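Local atomic coordinates of gamma-glutamyltransferase 1 Threonine peptidase. MEROPS family T03 (Pseudomonas nitroreducens, PDB entry 5ZJG), a protein that probably catalyses transfer of the gamma-glutamyl group from peptides such as glutathione to amino acids, and its hydrolytic release as glutamate. Residues G93-F98 with R123-L128; T133-A138 with E158-N163. One frame throughout, in Å; residues are numbered along the deposited sequence.

Contact 1: G93-F98 with R123-L128. With GLY (glycine), chain G.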
loop_
_atom_site.group_PDB
_atom_site.type_symbol
_atom_site.label_atom_id
_atom_site.label_comp_id
_atom_site.label_asym_id
_atom_site.label_seq_id
_atom_site.Cartn_x
_atom_site.Cartn_y
_atom_site.Cartn_z
ATOM N N GLY B 93 -4.548 -0.293 3.183
ATOM C CA GLY B 93 -5.939 0.126 3.217
ATOM C C GLY B 93 -6.579 0.294 1.852
ATOM O O GLY B 93 -7.649 0.907 1.769
ATOM N N GLY B 94 -5.962 -0.220 0.789
ATOM C CA GLY B 94 -6.568 -0.092 -0.525
ATOM C C GLY B 94 -6.843 1.360 -0.850
ATOM O O GLY B 94 -5.985 2.228 -0.672
ATOM N N SER B 95 -8.056 1.639 -1.336
ATOM C CA SER B 95 -8.422 2.990 -1.753
ATOM C C SER B 95 -8.487 3.983 -0.603
ATOM O O SER B 95 -8.688 5.162 -0.874
ATOM C CB SER B 95 -9.779 2.985 -2.469
ATOM O OG SER B 95 -10.820 2.545 -1.619
ATOM N N ARG B 96 -8.327 3.542 0.644
ATOM C CA ARG B 96 -8.264 4.418 1.808
ATOM C C ARG B 96 -6.845 4.895 2.133
ATOM O O ARG B 96 -6.678 5.723 3.035
ATOM C CB ARG B 96 -8.827 3.678 3.027
ATOM C CG ARG B 96 -10.350 3.470 3.072
ATOM C CD ARG B 96 -10.903 2.641 1.904
ATOM N NE ARG B 96 -12.217 2.094 2.254
ATOM C CZ ARG B 96 -13.029 1.462 1.413
ATOM N NH1 ARG B 96 -12.687 1.289 0.140
ATOM N NH2 ARG B 96 -14.190 0.997 1.850
ATOM N N ILE B 97 -5.820 4.402 1.430
ATOM C CA ILE B 97 -4.444 4.644 1.867
ATOM C C ILE B 97 -4.116 6.124 1.858
ATOM O O ILE B 97 -3.620 6.671 2.846
ATOM C CB ILE B 97 -3.461 3.856 0.991
ATOM C CG1 ILE B 97 -3.555 2.380 1.355
ATOM C CG2 ILE B 97 -2.021 4.388 1.146
ATOM C CD1 ILE B 97 -2.832 1.458 0.370
ATOM N N PHE B 98 -4.327 6.791 0.726
ATOM C CA PHE B 98 -3.870 8.175 0.675
ATOM C C PHE B 98 -4.805 9.141 1.394
ATOM O O PHE B 98 -4.336 10.195 1.842
ATOM C CB PHE B 98 -3.632 8.630 -0.771
ATOM C CG PHE B 98 -4.763 8.345 -1.704
ATOM C CD1 PHE B 98 -5.837 9.200 -1.789
ATOM C CD2 PHE B 98 -4.728 7.219 -2.538
ATOM C CE1 PHE B 98 -6.893 8.945 -2.689
ATOM C CE2 PHE B 98 -5.763 6.964 -3.403
ATOM C CZ PHE B 98 -6.841 7.827 -3.476
ATOM N N ARG B 123 -10.322 7.997 11.841
ATOM C CA ARG B 123 -10.175 8.311 10.432
ATOM C C ARG B 123 -11.416 7.839 9.695
ATOM O O ARG B 123 -11.962 6.778 10.020
ATOM C CB ARG B 123 -8.929 7.633 9.844
ATOM C CG ARG B 123 -7.615 8.272 10.321
ATOM C CD ARG B 123 -6.452 7.832 9.406
ATOM N NE ARG B 123 -6.137 6.410 9.496
ATOM C CZ ARG B 123 -5.250 5.870 10.328
ATOM N NH1 ARG B 123 -4.590 6.632 11.200
ATOM N NH2 ARG B 123 -5.053 4.562 10.320
ATOM N N VAL B 124 -11.846 8.600 8.685
ATOM C CA VAL B 124 -12.984 8.216 7.858
ATOM C C VAL B 124 -12.610 8.378 6.388
ATOM O O VAL B 124 -11.561 8.922 6.039
ATOM C CB VAL B 124 -14.245 9.038 8.173
ATOM C CG1 VAL B 124 -14.652 8.832 9.622
ATOM C CG2 VAL B 124 -14.003 10.503 7.855
ATOM N N HIS B 125 -13.494 7.914 5.514
ATOM C CA HIS B 125 -13.122 7.856 4.113
ATOM C C HIS B 125 -14.337 8.071 3.221
ATOM O O HIS B 125 -15.414 7.542 3.495
ATOM C CB HIS B 125 -12.493 6.508 3.777
ATOM C CG HIS B 125 -12.178 6.331 2.325
ATOM N ND1 HIS B 125 -11.154 7.004 1.697
ATOM C CD2 HIS B 125 -12.746 5.542 1.377
ATOM C CE1 HIS B 125 -11.096 6.632 0.425
ATOM N NE2 HIS B 125 -12.043 5.736 0.211
ATOM N N HIS B 126 -14.144 8.860 2.171
ATOM C CA HIS B 126 -15.149 9.036 1.117
ATOM C C HIS B 126 -14.444 9.013 -0.233
ATOM O O HIS B 126 -13.311 9.473 -0.361
ATOM C CB HIS B 126 -15.935 10.351 1.287
ATOM C CG HIS B 126 -16.906 10.617 0.180
ATOM N ND1 HIS B 126 -18.006 9.821 -0.052
ATOM C CD2 HIS B 126 -16.921 11.572 -0.779
ATOM C CE1 HIS B 126 -18.661 10.277 -1.108
ATOM N NE2 HIS B 126 -18.020 11.335 -1.571
ATOM N N GLN B 127 -15.127 8.471 -1.259
ATOM C CA GLN B 127 -14.453 8.269 -2.540
ATOM C C GLN B 127 -15.375 8.429 -3.748
ATOM O O GLN B 127 -15.119 7.820 -4.791
ATOM C CB GLN B 127 -13.784 6.886 -2.565
ATOM C CG GLN B 127 -14.702 5.726 -2.230
ATOM C CD GLN B 127 -14.017 4.369 -2.393
ATOM O OE1 GLN B 127 -12.866 4.173 -1.984
ATOM N NE2 GLN B 127 -14.718 3.429 -3.010
ATOM N N LEU B 128 -16.394 9.285 -3.635
ATOM C CA LEU B 128 -17.335 9.643 -4.701
ATOM C C LEU B 128 -18.327 8.519 -4.972
ATOM O O LEU B 128 -19.545 8.724 -4.896
ATOM C CB LEU B 128 -16.596 10.008 -5.994
ATOM C CG LEU B 128 -17.472 10.585 -7.117
ATOM C CD1 LEU B 128 -18.174 11.889 -6.709
ATOM C CD2 LEU B 128 -16.626 10.797 -8.369
HETATM N N GLY G . -6.659 -4.004 2.846
HETATM C CA GLY G . -5.251 -3.980 2.510
HETATM C C GLY G . -4.984 -3.117 1.305
HETATM O O GLY G . -5.228 -3.521 0.166
HETATM O OXT GLY G . -4.495 -2.000 1.435
HETATM O O HOH W 1 -8.871 7.036 5.276
#

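Contact 2: T133-A138 with E158-N163. With GLY (glycine), chain F.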
loop_
_atom_site.group_PDB
_atom_site.type_symbol
_atom_site.label_atom_id
_atom_site.label_comp_id
_atom_site.label_asym_id
_atom_site.label_seq_id
_atom_site.Cartn_x
_atom_site.Cartn_y
_atom_site.Cartn_z
ATOM N N THR B 133 -21.233 8.166 0.402
ATOM C CA THR B 133 -21.009 7.149 1.422
ATOM C C THR B 133 -19.686 7.447 2.118
ATOM O O THR B 133 -18.649 7.569 1.461
ATOM C CB THR B 133 -21.010 5.749 0.799
ATOM O OG1 THR B 133 -22.318 5.467 0.277
ATOM C CG2 THR B 133 -20.671 4.685 1.820
ATOM N N ILE B 134 -19.740 7.617 3.440
ATOM C CA ILE B 134 -18.551 7.788 4.265
ATOM C C ILE B 134 -18.342 6.499 5.039
ATOM O O ILE B 134 -19.251 6.034 5.743
ATOM C CB ILE B 134 -18.673 8.977 5.234
ATOM C CG1 ILE B 134 -18.856 10.295 4.482
ATOM C CG2 ILE B 134 -17.414 9.068 6.107
ATOM C CD1 ILE B 134 -19.342 11.465 5.402
ATOM N N TYR B 135 -17.145 5.938 4.922
ATOM C CA TYR B 135 -16.789 4.699 5.587
ATOM C C TYR B 135 -16.090 4.997 6.899
ATOM O O TYR B 135 -15.294 5.931 6.983
ATOM C CB TYR B 135 -15.867 3.869 4.703
ATOM C CG TYR B 135 -16.568 3.389 3.455
ATOM C CD1 TYR B 135 -17.385 2.271 3.489
ATOM C CD2 TYR B 135 -16.437 4.072 2.257
ATOM C CE1 TYR B 135 -18.037 1.826 2.346
ATOM C CE2 TYR B 135 -17.084 3.640 1.114
ATOM C CZ TYR B 135 -17.881 2.520 1.167
ATOM O OH TYR B 135 -18.524 2.098 0.021
ATOM N N TYR B 136 -16.366 4.164 7.896
ATOM C CA TYR B 136 -15.667 4.187 9.176
ATOM C C TYR B 136 -15.307 2.757 9.553
ATOM O O TYR B 136 -15.769 1.800 8.926
ATOM C CB TYR B 136 -16.526 4.864 10.255
ATOM C CG TYR B 136 -17.833 4.172 10.577
ATOM C CD1 TYR B 136 -17.869 3.098 11.455
ATOM C CD2 TYR B 136 -19.040 4.616 10.032
ATOM C CE1 TYR B 136 -19.062 2.478 11.784
ATOM C CE2 TYR B 136 -20.247 3.989 10.348
ATOM C CZ TYR B 136 -20.243 2.916 11.224
ATOM O OH TYR B 136 -21.417 2.282 11.562
ATOM N N ASP B 137 -14.441 2.606 10.554
ATOM C CA ASP B 137 -14.115 1.291 11.088
ATOM C C ASP B 137 -14.630 1.151 12.517
ATOM O O ASP B 137 -15.101 2.108 13.147
ATOM C CB ASP B 137 -12.601 1.008 11.007
ATOM C CG ASP B 137 -11.749 1.974 11.816
ATOM O OD1 ASP B 137 -12.293 2.788 12.596
ATOM O OD2 ASP B 137 -10.500 1.910 11.660
ATOM N N ALA B 138 -14.574 -0.084 13.016
ATOM C CA ALA B 138 -15.103 -0.373 14.342
ATOM C C ALA B 138 -14.152 0.082 15.438
ATOM O O ALA B 138 -14.577 0.242 16.583
ATOM C CB ALA B 138 -15.397 -1.872 14.467
ATOM N N GLU B 158 -21.258 3.915 6.837
ATOM C CA GLU B 158 -21.149 2.463 6.821
ATOM C C GLU B 158 -19.867 2.009 7.495
ATOM O O GLU B 158 -18.792 2.567 7.250
ATOM C CB GLU B 158 -21.198 1.920 5.386
ATOM C CG GLU B 158 -22.546 1.334 5.026
ATOM C CD GLU B 158 -22.679 1.034 3.554
ATOM O OE1 GLU B 158 -21.681 0.583 2.949
ATOM O OE2 GLU B 158 -23.775 1.261 3.002
ATOM N N ASP B 159 -19.989 0.986 8.336
ATOM C CA ASP B 159 -18.830 0.285 8.869
ATOM C C ASP B 159 -18.276 -0.591 7.755
ATOM O O ASP B 159 -18.956 -1.512 7.295
ATOM C CB ASP B 159 -19.230 -0.546 10.087
ATOM C CG ASP B 159 -18.064 -1.306 10.697
ATOM O OD1 ASP B 159 -16.961 -1.315 10.104
ATOM O OD2 ASP B 159 -18.255 -1.904 11.783
ATOM N N GLN B 160 -17.056 -0.292 7.294
ATOM C CA GLN B 160 -16.514 -1.032 6.157
ATOM C C GLN B 160 -16.107 -2.451 6.523
ATOM O O GLN B 160 -15.896 -3.268 5.616
ATOM C CB GLN B 160 -15.325 -0.291 5.545
ATOM C CG GLN B 160 -14.143 -0.122 6.449
ATOM C CD GLN B 160 -13.054 0.689 5.789
ATOM O OE1 GLN B 160 -13.314 1.434 4.851
ATOM N NE2 GLN B 160 -11.838 0.553 6.279
ATOM N N GLY B 161 -16.026 -2.767 7.814
ATOM C CA GLY B 161 -15.784 -4.122 8.255
ATOM C C GLY B 161 -14.329 -4.504 8.359
ATOM O O GLY B 161 -14.026 -5.694 8.512
ATOM N N TRP B 162 -13.421 -3.537 8.262
ATOM C CA TRP B 162 -12.000 -3.747 8.498
ATOM C C TRP B 162 -11.400 -2.406 8.876
ATOM O O TRP B 162 -11.935 -1.346 8.525
ATOM C CB TRP B 162 -11.287 -4.343 7.279
ATOM C CG TRP B 162 -11.671 -3.728 5.980
ATOM C CD1 TRP B 162 -12.769 -4.026 5.230
ATOM C CD2 TRP B 162 -10.954 -2.719 5.261
ATOM N NE1 TRP B 162 -12.789 -3.259 4.090
ATOM C CE2 TRP B 162 -11.685 -2.446 4.087
ATOM C CE3 TRP B 162 -9.769 -2.015 5.499
ATOM C CZ2 TRP B 162 -11.264 -1.508 3.146
ATOM C CZ3 TRP B 162 -9.362 -1.074 4.572
ATOM C CH2 TRP B 162 -10.109 -0.826 3.416
ATOM N N ASN B 163 -10.320 -2.453 9.634
ATOM C CA ASN B 163 -9.792 -1.216 10.183
ATOM C C ASN B 163 -9.226 -0.325 9.079
ATOM O O ASN B 163 -8.741 -0.784 8.037
ATOM C CB ASN B 163 -8.744 -1.504 11.263
ATOM C CG ASN B 163 -9.374 -1.822 12.631
ATOM O OD1 ASN B 163 -10.544 -1.478 12.914
ATOM N ND2 ASN B 163 -8.596 -2.473 13.489
HETATM N N GLY F . -9.218 -6.154 4.265
HETATM C CA GLY F . -8.732 -4.995 3.544
HETATM C C GLY F . -7.291 -5.139 3.110
HETATM O O GLY F . -6.762 -6.248 3.008
HETATM O O HOH W 2 -20.713 0.195 0.612
HETATM O O HOH W 3 -14.484 -2.146 10.877
#

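Contact 1: G93-F98 with R123-L128
Just behind the glycine pair of the probable L-glutamate site, Ser95 and Arg96 meet His125 and Gln127 in a buried polar network. Its hub is Gln127 OE1, which takes two bonds. Gln127 OE1 accepts from Ser95 OG at 2.6 Å, in the carbonyl plane, and from His125 NE2 at 2.8 Å, along a line lying in the imidazole plane. Ser95 OG in turn accepts from Arg96 NH1 at 2.9 Å, at the edge of the guanidinium; a donor and an acceptor bond together should fix the hydroxyl's rotation. It can do so because chi1 of 62° sets OG between the backbone N and the carbonyl carbon. The Arg96 chain, bent at chi2 (61°), passes over the imidazole: CG makes a CH-pi contact 3.7 Å from the ring centroid of His125, and the guanidinium follows with its plane only 14° from that of the ring. On the substrate side, Gly93 N and Gly94 N both face OXT of a bound glycine, consistent with the backbone oxyanion hole of this family, although the modelled separations are too short to trust in detail. An aromatic side chain of another protein chain meets the Phe98 ring. Thr99 OG1, in helix 97-109, bonds His125 ND1, and the contact joins the start of that helix to the short strand 125-126.

Contact 2: T133-A138 with E158-N163
Parallel beta pairing between strands 133-136 and 156-159, neighbours in a beta-alpha-beta unit, sets Tyr135 beside Glu158 and Tyr136 beside Asp159, and the contact continues past the strand ends into two loops. Three backbone bonds stitch the pair: Glu158 N to Ile134 O (3.1 Å), Tyr136 N to Glu158 O (3.0 Å) and Gln160 N to Tyr136 O (2.9 Å). Between them, CA-H...O contacts run from Tyr135 CA to Glu158 O and from Asp159 CA to Tyr136 O. The Tyr136 ring is folded back across the neighbouring strand, chi1 63° placing it between its own backbone N and carbonyl carbon. One ring face thus lies over the peptide linking Glu158 to Asp159, and CE1 comes within 3.5 Å of Asp159 CB. On the other face of the sheet, Tyr135 CB packs against Gln160 OE1, and the ring and amide planes stand 45° apart. Beyond the strand, Asp159 OD1 accepts from Gly161 N at 2.9 Å, closing an Asx turn, and also accepts from a water that in turn accepts from Ala138 N. Gln160 NE2 donates to Trp162 O, 2.9 Å away in the plane of the Gln160 amide, although the donor stands above the plane of the Trp162 carbonyl; NE2 also lies over the rim of the indole, whose opposite face carries CA of a bound glycine, 3.6 Å from Trp162 CD2. Asp137 CB touches Trp162 O, and its carboxylate passes across Asn163, held there by Met164 N and a salt bridge to Arg184. Helix 144-153 makes the crossover between the two strands, and strand 156-159 is an outermost strand, within this chain, of the three-stranded mixed sheet.

Contacts 1 and 2, with centres about 10 Å apart, are fused through the mixed sheet, in which strand 133-136 runs between strands 125-126 and 156-159. His125 O lies 2.8 Å from Tyr135 N, a backbone pairing, and His126 ND1 is 2.8 Å from Thr133 O. Arg96 of contact 1 also reaches into contact 2: its NE bonds Gln160 OE1 and its guanidinium makes a cation-pi contact with Tyr135. Near the pocket, Gly93 O packs 3.4 Å from Trp162 CH2; one bound glycine sits at Gly93 and Gly94, and another lies over the Trp162 indole. The Trp162 side chain is about 8 Å from that of Thr1, the probable nucleophile.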